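Local coordinates for Low molecular weight protein-tyrosine-phosphatase PtpA (Staphylococcus aureus, PDB 3ROF) that removes phosphate from phosphorylated tyrosines of proteins and probably acts as a secreted effector that counteracts host defences during infection, at residues V7-C13 with F84-M90; R19-A23 with M90-N94; E24-R28 with C143-I147. All blocks are in the same frame, centred on the assembly; numbering follows the deposited sequence.

Overall arrangement
From the N terminus the chain runs through strand 7-13, passes the phosphate-binding loop and enters helix 19-33, which supplies one segment each to contacts 2 and 3. After strand 39-45 and helix 57-65 it returns in 84-90, closing a loop of 70 residues beside strand 7-13: contact 1, in the middle of the parallel sheet. Directly afterwards 90-94 meets the first turn of helix 19-33 in contact 2, which shares M90 with contact 1. The C-terminal helix 132-153 closes the longest loop, 114 residues, in contact 3 with 24-28. The segments of every pair of contacts alternate along the chain, so all three contacts cross one another and tie sheet, active site and helices together.

Contact 1. Residues V7-C13 with F84-M90; sequences VDVAFVC and FDYIVAM
Parallel strands 7-13 and 86-89 run side by side, axes 4.6 Å apart at closest approach and crossing at -26°. The register pairs V9 with Y86, A10 with I87, F11 with V88 and V12 with A89 (CA-CA 4.6 to 4.9 Å). The ladder starts with Y86 N donating to D8 O (3.1 Å). A10 and V12, each with 67 Å² covered, carry most of the rest: A10 N donates to Y86 O (2.9 Å), A10 O accepts from V88 N (2.8 Å), V12 N donates to V88 O (2.9 Å), and a weak bond joins M90 N to V12 O (3.1 Å). The small methyl of A10 leaves room for the F84 ring, a CH-pi contact with CB 3.5 Å from the ring centroid. V12, beta-branched and chi1 t, sets CG2 3.7 Å from I87 CG2 on the same face. V88, also t, points to the other face, where its CB meets F11 CD1 at 3.7 Å and its CG2 meets V9 CG2 at 4.0 Å. D85 OD2 extends the pairing by accepting from D8 N (2.9 Å); the like-charged D8 OD2 and D85 OD2, 3.8 Å apart, have a water 2.7 Å from the former and 2.9 Å from the latter, while D8 OD1 is bound by H42. In this phosphatase family strand 7-13 ends at the C-x5-R phosphate-binding loop, which opens with C13, the probable nucleophile. Strand 39-45 flanks strand 7-13 on the edge away from 86-89; helix 19-33 packs on the face of F11, helix 92-101 on that of V12 and I87.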
loop_
_atom_site.group_PDB
_atom_site.type_symbol
_atom_site.label_atom_id
_atom_site.label_comp_id
_atom_site.label_asym_id
_atom_site.label_seq_id
_atom_site.Cartn_x
_atom_site.Cartn_y
_atom_site.Cartn_z
ATOM N N VAL A 7 -3.195 -6.823 -13.119
ATOM C CA VAL A 7 -2.027 -6.863 -12.288
ATOM C C VAL A 7 -2.431 -6.467 -10.868
ATOM O O VAL A 7 -3.396 -5.722 -10.671
ATOM C CB VAL A 7 -0.845 -6.029 -12.805
ATOM C CG1 VAL A 7 -0.418 -6.505 -14.200
ATOM C CG2 VAL A 7 -1.177 -4.627 -12.799
ATOM N N ASP A 8 -1.696 -7.004 -9.902
ATOM C CA ASP A 8 -1.998 -6.788 -8.514
ATOM C C ASP A 8 -0.914 -5.957 -7.862
ATOM O O ASP A 8 0.275 -6.279 -7.994
ATOM C CB ASP A 8 -2.108 -8.125 -7.806
ATOM C CG ASP A 8 -3.253 -8.934 -8.314
ATOM O OD1 ASP A 8 -4.399 -8.639 -7.935
ATOM O OD2 ASP A 8 -3.014 -9.850 -9.126
ATOM N N VAL A 9 -1.327 -4.907 -7.155
ATOM C CA VAL A 9 -0.416 -4.104 -6.350
ATOM C C VAL A 9 -0.826 -4.189 -4.904
ATOM O O VAL A 9 -2.004 -3.999 -4.590
ATOM C CB VAL A 9 -0.328 -2.591 -6.830
ATOM C CG1 VAL A 9 -1.647 -1.911 -6.931
ATOM C CG2 VAL A 9 0.625 -1.788 -5.994
ATOM N N ALA A 10 0.125 -4.450 -4.012
ATOM C CA ALA A 10 -0.145 -4.466 -2.563
ATOM C C ALA A 10 0.674 -3.426 -1.882
ATOM O O ALA A 10 1.888 -3.398 -2.039
ATOM C CB ALA A 10 0.183 -5.815 -1.950
ATOM N N PHE A 11 0.023 -2.602 -1.076
ATOM C CA PHE A 11 0.721 -1.740 -0.125
ATOM C C PHE A 11 0.943 -2.539 1.145
ATOM O O PHE A 11 0.042 -3.244 1.612
ATOM C CB PHE A 11 -0.111 -0.482 0.141
ATOM C CG PHE A 11 -0.274 0.376 -1.066
ATOM C CD1 PHE A 11 0.772 1.200 -1.483
ATOM C CD2 PHE A 11 -1.440 0.338 -1.814
ATOM C CE1 PHE A 11 0.623 1.992 -2.615
ATOM C CE2 PHE A 11 -1.591 1.147 -2.914
ATOM C CZ PHE A 11 -0.570 1.959 -3.334
ATOM N N VAL A 12 2.114 -2.357 1.762
ATOM C CA VAL A 12 2.471 -3.160 2.945
ATOM C C VAL A 12 3.078 -2.276 4.003
ATOM O O VAL A 12 4.002 -1.483 3.749
ATOM C CB VAL A 12 3.466 -4.289 2.611
ATOM C CG1 VAL A 12 3.762 -5.116 3.835
ATOM C CG2 VAL A 12 2.914 -5.182 1.502
ATOM N N CYS A 13 2.532 -2.374 5.212
ATOM C CA CYS A 13 3.030 -1.664 6.377
ATOM C C CYS A 13 3.189 -2.680 7.506
ATOM O O CYS A 13 3.339 -3.856 7.232
ATOM C CB CYS A 13 2.128 -0.447 6.738
ATOM S SG CYS A 13 0.414 -0.872 7.131
ATOM N N PHE A 84 2.772 -10.486 -5.057
ATOM C CA PHE A 84 1.946 -9.655 -5.892
ATOM C C PHE A 84 2.851 -9.147 -7.013
ATOM O O PHE A 84 4.077 -9.173 -6.889
ATOM C CB PHE A 84 1.414 -8.448 -5.102
ATOM C CG PHE A 84 0.684 -8.830 -3.846
ATOM C CD1 PHE A 84 -0.658 -9.012 -3.860
ATOM C CD2 PHE A 84 1.370 -8.997 -2.633
ATOM C CE1 PHE A 84 -1.338 -9.376 -2.701
ATOM C CE2 PHE A 84 0.711 -9.362 -1.504
ATOM C CZ PHE A 84 -0.637 -9.545 -1.527
ATOM N N ASP A 85 2.277 -8.654 -8.095
ATOM C CA ASP A 85 3.110 -8.113 -9.163
ATOM C C ASP A 85 3.963 -6.931 -8.684
ATOM O O ASP A 85 5.139 -6.799 -9.084
ATOM C CB ASP A 85 2.265 -7.679 -10.348
ATOM C CG ASP A 85 1.513 -8.839 -10.945
ATOM O OD1 ASP A 85 2.176 -9.762 -11.431
ATOM O OD2 ASP A 85 0.275 -8.892 -10.853
ATOM N N TYR A 86 3.361 -6.075 -7.854
ATOM C CA TYR A 86 4.037 -4.912 -7.302
ATOM C C TYR A 86 3.754 -4.872 -5.824
ATOM O O TYR A 86 2.599 -5.032 -5.430
ATOM C CB TYR A 86 3.543 -3.619 -7.945
ATOM C CG TYR A 86 3.744 -3.637 -9.442
ATOM C CD1 TYR A 86 4.939 -3.204 -10.016
ATOM C CD2 TYR A 86 2.757 -4.151 -10.283
ATOM C CE1 TYR A 86 5.149 -3.315 -11.396
ATOM C CE2 TYR A 86 2.958 -4.244 -11.645
ATOM C CZ TYR A 86 4.142 -3.806 -12.179
ATOM O OH TYR A 86 4.332 -3.903 -13.541
ATOM N N ILE A 87 4.793 -4.701 -5.028
ATOM C CA ILE A 87 4.675 -4.614 -3.560
ATOM C C ILE A 87 5.279 -3.269 -3.165
ATOM O O ILE A 87 6.447 -2.997 -3.476
ATOM C CB ILE A 87 5.397 -5.788 -2.844
ATOM C CG1 ILE A 87 4.860 -7.129 -3.358
ATOM C CG2 ILE A 87 5.212 -5.672 -1.360
ATOM C CD1 ILE A 87 5.577 -8.274 -2.822
ATOM N N VAL A 88 4.499 -2.439 -2.484
ATOM C CA VAL A 88 4.905 -1.090 -2.184
ATOM C C VAL A 88 4.881 -0.935 -0.653
ATOM O O VAL A 88 3.815 -0.831 -0.031
ATOM C CB VAL A 88 4.000 -0.054 -2.860
ATOM C CG1 VAL A 88 4.469 1.371 -2.497
ATOM C CG2 VAL A 88 4.010 -0.276 -4.380
ATOM N N ALA A 89 6.078 -0.934 -0.083
ATOM C CA ALA A 89 6.300 -0.875 1.352
ATOM C C ALA A 89 6.323 0.571 1.820
ATOM O O ALA A 89 6.692 1.464 1.069
ATOM C CB ALA A 89 7.640 -1.518 1.665
ATOM N N MET A 90 6.018 0.788 3.110
ATOM C CA MET A 90 6.058 2.136 3.649
ATOM C C MET A 90 7.417 2.575 4.174
ATOM O O MET A 90 7.802 3.734 3.947
ATOM C CB MET A 90 4.980 2.287 4.720
ATOM C CG MET A 90 3.585 2.047 4.163
ATOM S SD MET A 90 3.122 3.360 3.011
ATOM C CE MET A 90 1.856 2.536 2.100
HETATM O O HOH W 1 0.037 -10.728 -8.449
HETATM O O HOH W 2 -1.829 -10.888 -11.332
#

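Contact 2. Residues R19-A23 with M90-N94; sequences RSPMA and MDQSN. With PO4 (phosphate ion), chain C.
R19-A23 forms the first turn of helix 19-33, with A23 N bonded to R19 O at 3.0 Å, while M90 and D91 lead into helix 92-101. The nearest CA atoms, of R19 and M90, are 7.3 Å apart. D91 is the N-cap: its OD1 accepts from N94 N (2.9 Å), and N94 OD1 accepts from D91 N (2.9 Å), a capping box. R19 (m, t, m) extends NH1 into a salt bridge with D91 OD2 at 2.9 Å. M90 (m, m, t) lays CB over the guanidinium face, packs CG 3.7 Å from R19 CB, and runs its flexible thioether on until CE lies 3.8 Å from CB of the small A23. A water joins R19 NH2 (2.9 Å) to D91 OD2 (2.7 Å). R19 also grips the phosphate ion: N and NE donate to O1 (2.8 Å each), NH2 to O2 (2.9 Å). Backbone NH groups of G15, I17 and C18 bind it too, in the C-x5-R P-loop from C13 to R19. D91 probably helps to orient R19 and offset its charge, V123 O being a second partner of NH1; the ion, probably from the crystallisation liquor, sits where a substrate phosphate is expected, consistent with R19 as an active-site arginine.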
loop_
_atom_site.group_PDB
_atom_site.type_symbol
_atom_site.label_atom_id
_atom_site.label_comp_id
_atom_site.label_asym_id
_atom_site.label_seq_id
_atom_site.Cartn_x
_atom_site.Cartn_y
_atom_site.Cartn_z
ATOM N N ARG A 19 -1.199 2.982 7.521
ATOM C CA ARG A 19 -0.614 3.449 6.252
ATOM C C ARG A 19 -1.087 2.707 5.025
ATOM O O ARG A 19 -1.567 3.308 4.064
ATOM C CB ARG A 19 0.915 3.409 6.320
ATOM C CG ARG A 19 1.495 4.425 7.282
ATOM C CD ARG A 19 2.960 4.177 7.652
ATOM N NE ARG A 19 3.066 2.987 8.453
ATOM C CZ ARG A 19 4.196 2.400 8.790
ATOM N NH1 ARG A 19 5.347 2.956 8.432
ATOM N NH2 ARG A 19 4.187 1.268 9.492
ATOM N N SER A 20 -0.935 1.382 5.008
ATOM C CA SER A 20 -1.285 0.670 3.794
ATOM C C SER A 20 -2.787 0.683 3.499
ATOM O O SER A 20 -3.133 0.725 2.330
ATOM C CB SER A 20 -0.682 -0.735 3.741
ATOM O OG SER A 20 -1.160 -1.609 4.756
ATOM N N PRO A 21 -3.703 0.677 4.495
ATOM C CA PRO A 21 -5.100 0.824 4.112
ATOM C C PRO A 21 -5.358 2.195 3.490
ATOM O O PRO A 21 -6.158 2.332 2.561
ATOM C CB PRO A 21 -5.872 0.649 5.443
ATOM C CG PRO A 21 -4.951 -0.190 6.274
ATOM C CD PRO A 21 -3.562 0.343 5.935
ATOM N N MET A 22 -4.728 3.236 4.043
ATOM C CA MET A 22 -4.939 4.546 3.478
ATOM C C MET A 22 -4.507 4.581 2.003
ATOM O O MET A 22 -5.222 5.088 1.127
ATOM C CB MET A 22 -4.182 5.626 4.272
ATOM C CG MET A 22 -4.663 6.981 3.902
ATOM S SD MET A 22 -3.650 8.362 4.489
ATOM C CE MET A 22 -3.734 8.158 6.263
ATOM N N ALA A 23 -3.307 4.056 1.741
ATOM C CA ALA A 23 -2.792 4.012 0.397
ATOM C C ALA A 23 -3.684 3.175 -0.535
ATOM O O ALA A 23 -3.937 3.553 -1.666
ATOM C CB ALA A 23 -1.360 3.500 0.382
ATOM N N MET A 90 6.018 0.788 3.110
ATOM C CA MET A 90 6.058 2.136 3.649
ATOM C C MET A 90 7.417 2.575 4.174
ATOM O O MET A 90 7.802 3.734 3.947
ATOM C CB MET A 90 4.980 2.287 4.720
ATOM C CG MET A 90 3.585 2.047 4.163
ATOM S SD MET A 90 3.122 3.360 3.011
ATOM C CE MET A 90 1.856 2.536 2.100
ATOM N N ASP A 91 8.119 1.705 4.884
ATOM C CA ASP A 91 9.377 2.068 5.489
ATOM C C ASP A 91 10.371 0.899 5.380
ATOM O O ASP A 91 10.060 -0.180 4.845
ATOM C CB ASP A 91 9.161 2.571 6.946
ATOM C CG ASP A 91 8.737 1.488 7.932
ATOM O OD1 ASP A 91 9.111 0.336 7.721
ATOM O OD2 ASP A 91 8.026 1.840 8.918
ATOM N N GLN A 92 11.607 1.160 5.800
ATOM C CA GLN A 92 12.659 0.177 5.635
ATOM C C GLN A 92 12.370 -1.088 6.411
ATOM O O GLN A 92 12.698 -2.193 5.943
ATOM C CB GLN A 92 13.992 0.742 6.094
ATOM C CG GLN A 92 15.157 -0.181 5.817
ATOM C CD GLN A 92 15.341 -0.455 4.315
ATOM O OE1 GLN A 92 15.250 0.461 3.497
ATOM N NE2 GLN A 92 15.603 -1.710 3.958
ATOM N N SER A 93 11.807 -0.975 7.619
ATOM C CA SER A 93 11.503 -2.192 8.377
ATOM C C SER A 93 10.515 -3.055 7.619
ATOM O O SER A 93 10.593 -4.276 7.670
ATOM C CB SER A 93 11.001 -1.858 9.782
ATOM O OG SER A 93 9.676 -1.306 9.803
ATOM N N ASN A 94 9.575 -2.421 6.927
ATOM C CA ASN A 94 8.641 -3.184 6.136
ATOM C C ASN A 94 9.346 -3.965 4.999
ATOM O O ASN A 94 9.070 -5.164 4.794
ATOM C CB ASN A 94 7.585 -2.271 5.504
ATOM C CG ASN A 94 6.809 -1.391 6.465
ATOM O OD1 ASN A 94 6.371 -0.317 6.028
ATOM N ND2 ASN A 94 6.543 -1.837 7.684
HETATM P P PO4 C . 0.557 0.823 10.294
HETATM O O1 PO4 C . 0.655 1.924 9.271
HETATM O O2 PO4 C . 1.784 -0.060 10.311
HETATM O O3 PO4 C . 0.400 1.499 11.694
HETATM O O4 PO4 C . -0.713 0.022 10.130
HETATM O O HOH W 3 6.686 -0.003 10.386
#

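Contact 3. Residues E24-R28 with C143-I147; sequences EAIMR and CDNLI
This is an apolar helix-helix contact on one side of the central sheet, where helix 19-33 meets the C-terminal helix 132-153. The axes of 24-28 and 143-147 come no closer than 10.9 Å and cross at -66°, a spacing bridged by a long side chain. M27, with 90 Å² covered, does this: its unbranched chain (t, p, t in the conformer given) sends CE to 3.5 Å from I147 CG1 and 3.9 Å from L146 CD2, and sets SD 3.9 Å from C143 SG. C143, small and apolar, leaves room for the M27 side chain to pass between the helices and also meets I26 CG2 through SG at 4.2 Å; the nearest CA atoms, of M27 and C143, are 6.5 Å apart. In this alpha/beta fold, with helices on both faces of a parallel sheet, the contact joins two helices of the same layer, and M27 also touches V41 of strand 39-45 and F11 of strand 7-13. Away from the partner helix, E24 and R28, one turn apart, form a salt bridge (OE2 to NH2, 2.8 Å).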
loop_
_atom_site.group_PDB
_atom_site.type_symbol
_atom_site.label_atom_id
_atom_site.label_comp_id
_atom_site.label_asym_id
_atom_site.label_seq_id
_atom_site.Cartn_x
_atom_site.Cartn_y
_atom_site.Cartn_z
ATOM N N GLU A 24 -4.134 2.000 -0.042
ATOM C CA GLU A 24 -4.983 1.140 -0.842
ATOM C C GLU A 24 -6.225 1.889 -1.271
ATOM O O GLU A 24 -6.625 1.842 -2.439
ATOM C CB GLU A 24 -5.371 -0.114 -0.049
ATOM C CG GLU A 24 -6.412 -0.946 -0.725
ATOM C CD GLU A 24 -6.922 -2.127 0.069
ATOM O OE1 GLU A 24 -6.448 -2.419 1.175
ATOM O OE2 GLU A 24 -7.896 -2.759 -0.440
ATOM N N ALA A 25 -6.902 2.537 -0.313
ATOM C CA ALA A 25 -8.161 3.196 -0.625
ATOM C C ALA A 25 -7.951 4.359 -1.609
ATOM O O ALA A 25 -8.736 4.550 -2.532
ATOM C CB ALA A 25 -8.801 3.687 0.652
ATOM N N ILE A 26 -6.913 5.157 -1.377
ATOM C CA ILE A 26 -6.632 6.280 -2.267
ATOM C C ILE A 26 -6.336 5.763 -3.684
ATOM O O ILE A 26 -6.836 6.274 -4.664
ATOM C CB ILE A 26 -5.461 7.136 -1.727
ATOM C CG1 ILE A 26 -5.852 7.832 -0.434
ATOM C CG2 ILE A 26 -4.966 8.106 -2.806
ATOM C CD1 ILE A 26 -4.689 8.398 0.328
ATOM N N MET A 27 -5.470 4.750 -3.778
ATOM C CA MET A 27 -5.086 4.177 -5.057
ATOM C C MET A 27 -6.293 3.621 -5.814
ATOM O O MET A 27 -6.465 3.882 -7.016
ATOM C CB MET A 27 -4.052 3.066 -4.818
ATOM C CG MET A 27 -3.502 2.394 -6.058
ATOM S SD MET A 27 -2.306 3.464 -6.860
ATOM C CE MET A 27 -1.527 2.267 -7.960
ATOM N N ARG A 28 -7.145 2.871 -5.092
ATOM C CA ARG A 28 -8.335 2.322 -5.744
ATOM C C ARG A 28 -9.214 3.431 -6.315
ATOM O O ARG A 28 -9.693 3.341 -7.459
ATOM C CB ARG A 28 -9.129 1.471 -4.752
ATOM C CG ARG A 28 -10.423 0.935 -5.340
ATOM C CD ARG A 28 -11.138 -0.022 -4.369
ATOM N NE ARG A 28 -10.326 -1.215 -4.172
ATOM C CZ ARG A 28 -9.721 -1.571 -3.043
ATOM N NH1 ARG A 28 -9.960 -0.947 -1.910
ATOM N NH2 ARG A 28 -8.880 -2.583 -3.068
ATOM N N CYS A 143 1.043 8.903 -5.817
ATOM C CA CYS A 143 0.028 8.020 -6.348
ATOM C C CYS A 143 0.004 8.012 -7.881
ATOM O O CYS A 143 0.041 6.926 -8.473
ATOM C CB CYS A 143 -1.330 8.424 -5.768
ATOM S SG CYS A 143 -2.660 7.266 -6.163
ATOM N N ASP A 144 -0.083 9.174 -8.508
ATOM C CA ASP A 144 -0.140 9.153 -9.982
ATOM C C ASP A 144 1.167 8.638 -10.586
ATOM O O ASP A 144 1.125 7.971 -11.625
ATOM C CB ASP A 144 -0.461 10.509 -10.529
ATOM C CG ASP A 144 -1.926 10.855 -10.378
ATOM O OD1 ASP A 144 -2.763 9.972 -10.535
ATOM O OD2 ASP A 144 -2.237 12.069 -10.229
ATOM N N ASN A 145 2.323 8.916 -9.988
ATOM C CA ASN A 145 3.585 8.409 -10.513
ATOM C C ASN A 145 3.647 6.890 -10.426
ATOM O O ASN A 145 4.136 6.222 -11.353
ATOM C CB ASN A 145 4.743 9.015 -9.733
ATOM C CG ASN A 145 4.948 10.463 -10.018
ATOM O OD1 ASN A 145 4.562 10.971 -11.066
ATOM N ND2 ASN A 145 5.539 11.164 -9.070
ATOM N N LEU A 146 3.143 6.318 -9.335
ATOM C CA LEU A 146 3.073 4.887 -9.178
ATOM C C LEU A 146 2.140 4.253 -10.230
ATOM O O LEU A 146 2.463 3.236 -10.849
ATOM C CB LEU A 146 2.623 4.541 -7.747
ATOM C CG LEU A 146 2.362 3.055 -7.496
ATOM C CD1 LEU A 146 3.643 2.210 -7.707
ATOM C CD2 LEU A 146 1.841 2.877 -6.062
ATOM N N ILE A 147 0.960 4.833 -10.381
ATOM C CA ILE A 147 0.048 4.356 -11.407
ATOM C C ILE A 147 0.717 4.381 -12.768
ATOM O O ILE A 147 0.648 3.412 -13.538
ATOM C CB ILE A 147 -1.257 5.194 -11.420
ATOM C CG1 ILE A 147 -2.061 4.937 -10.128
ATOM C CG2 ILE A 147 -2.082 4.863 -12.657
ATOM C CD1 ILE A 147 -3.257 5.843 -9.949
#